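Local coordinates for protein beta-lactamase (Francisella tularensis subsp. tularensis, PDB 3P09) that probably hydrolyses the amide bond of beta-lactam antibiotics to give substituted beta-amino acids, as a class A beta-lactamase, at residues 214-219 with 241-246. Residues are numbered along the deposited sequence; the frame is centred on the assembly and turned at random. Where two conformers were deposited one is given.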
# COMPACT_ATOMS: atom_id res chain seq x y z
N ASN A 214 10.77 7.72 -4.99
CA ASN A 214 10.46 9.09 -5.38
C ASN A 214 9.16 9.59 -4.78
O ASN A 214 8.55 10.56 -5.26
CB ASN A 214 10.46 9.24 -6.90
CG ASN A 214 11.85 9.19 -7.49
OD1 ASN A 214 12.67 10.07 -7.24
ND2 ASN A 214 12.13 8.15 -8.27
N ARG A 215 8.72 8.92 -3.72
CA ARG A 215 7.49 9.32 -3.04
C ARG A 215 7.79 9.73 -1.60
O ARG A 215 8.58 10.64 -1.40
CB ARG A 215 6.41 8.26 -3.21
CG ARG A 215 6.07 8.13 -4.71
CD ARG A 215 4.98 7.11 -5.02
NE ARG A 215 4.86 6.96 -6.47
CZ ARG A 215 3.88 6.33 -7.09
NH1 ARG A 215 2.88 5.77 -6.41
NH2 ARG A 215 3.89 6.27 -8.42
N ILE A 216 7.20 9.07 -0.62
CA ILE A 216 7.44 9.51 0.76
C ILE A 216 8.92 9.51 1.13
O ILE A 216 9.43 10.47 1.74
CB ILE A 216 6.66 8.63 1.77
CG1 ILE A 216 5.15 8.93 1.66
CG2 ILE A 216 7.16 8.86 3.17
CD1 ILE A 216 4.25 7.95 2.42
N ALA A 217 9.62 8.44 0.77
CA ALA A 217 11.02 8.27 1.12
C ALA A 217 11.87 9.45 0.66
O ALA A 217 12.84 9.83 1.32
CB ALA A 217 11.58 6.96 0.55
N PHE A 218 11.50 10.02 -0.48
CA PHE A 218 12.22 11.12 -1.09
C PHE A 218 12.37 12.32 -0.15
O PHE A 218 13.29 13.13 -0.28
CB PHE A 218 11.47 11.54 -2.36
CG PHE A 218 12.15 12.62 -3.16
CD1 PHE A 218 11.91 13.96 -2.91
CD2 PHE A 218 13.00 12.28 -4.21
CE1 PHE A 218 12.52 14.95 -3.66
CE2 PHE A 218 13.62 13.27 -4.96
CZ PHE A 218 13.38 14.60 -4.69
N SER A 219 11.46 12.44 0.82
CA SER A 219 11.40 13.62 1.65
C SER A 219 11.69 13.36 3.12
O SER A 219 11.71 14.29 3.92
CB SER A 219 10.03 14.29 1.52
OG SER A 219 9.80 14.71 0.18
N ASP A 241 1.14 6.38 -1.75
CA ASP A 241 2.25 5.77 -1.02
C ASP A 241 1.80 5.61 0.42
O ASP A 241 1.33 6.57 1.02
CB ASP A 241 3.52 6.62 -1.14
CG ASP A 241 4.78 5.86 -0.72
OD1 ASP A 241 4.73 4.62 -0.56
OD2 ASP A 241 5.83 6.50 -0.57
N VAL A 242 1.91 4.40 0.96
CA VAL A 242 1.53 4.17 2.37
C VAL A 242 2.71 3.52 3.07
O VAL A 242 3.26 2.51 2.60
CB VAL A 242 0.27 3.29 2.50
CG1 VAL A 242 -0.13 3.12 3.97
CG2 VAL A 242 -0.88 3.88 1.69
N ALA A 243 3.10 4.10 4.20
CA ALA A 243 4.42 3.83 4.75
C ALA A 243 4.39 3.61 6.24
O ALA A 243 3.49 4.07 6.94
CB ALA A 243 5.34 4.98 4.43
N ILE A 244 5.39 2.86 6.72
CA ILE A 244 5.72 2.88 8.13
C ILE A 244 7.07 3.56 8.25
O ILE A 244 7.97 3.29 7.46
CB ILE A 244 5.86 1.48 8.73
CG1 ILE A 244 4.56 0.69 8.61
CG2 ILE A 244 6.26 1.61 10.20
CD1 ILE A 244 3.42 1.29 9.34
N ILE A 245 7.20 4.43 9.23
CA ILE A 245 8.40 5.24 9.38
C ILE A 245 8.88 5.14 10.81
O ILE A 245 8.06 5.18 11.73
CB ILE A 245 8.10 6.72 9.07
CG1 ILE A 245 7.52 6.85 7.66
CG2 ILE A 245 9.35 7.57 9.26
CD1 ILE A 245 7.01 8.25 7.33
N TRP A 246 10.19 4.98 10.98
CA TRP A 246 10.82 4.96 12.29
C TRP A 246 11.67 6.20 12.41
O TRP A 246 12.82 6.21 11.95
CB TRP A 246 11.73 3.74 12.44
CG TRP A 246 11.01 2.42 12.54
CD1 TRP A 246 10.76 1.71 13.68
CD2 TRP A 246 10.47 1.65 11.46
NE1 TRP A 246 10.08 0.55 13.37
CE2 TRP A 246 9.90 0.49 12.01
CE3 TRP A 246 10.41 1.83 10.07
CZ2 TRP A 246 9.28 -0.49 11.23
CZ3 TRP A 246 9.80 0.86 9.30
CH2 TRP A 246 9.24 -0.28 9.88
O HOH W 1 8.51 5.89 -0.06
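Over one face of the Asp241 carboxylate lies CD1 of Ile216, 3.8 Å from CG of Asp241; from the other side of the plane CB of Arg215 presses on OD2 of Asp241 at 3.2 Å, walling in the acid. The two charges do not pair: Arg215, a long arm extended from CG to NE, carries its head past the aspartate to a salt bridge with Glu271 and to the carbonyls of Gly231 and Asn240. OD2 of Asp241, reaching from strand 239-246 with CG anti to the backbone N (chi1 -165°), accepts a hydrogen bond from N of Ile216 at 2.9 Å through its anti lone pair, N-H...O 157°. A water donates to OD2 and accepts from N of Ala217, so one short acid serves two successive amides, Ile216 directly and Ala217 through water. Branched Ile216 also spans two neighbours: CD1 packs 3.7 Å from CB of Ala243, a methyl small enough to admit it, and CG2 meets CD1 of Ile245 at 4.2 Å. The contact thus fastens the loop before strand 225-232 to the central antiparallel sheet. Buried Asp241 has OD1 close to OD1 of Asp228, so one of the two acids may have a raised pKa, whereas the two donors at OD2 would stabilise negative charge there.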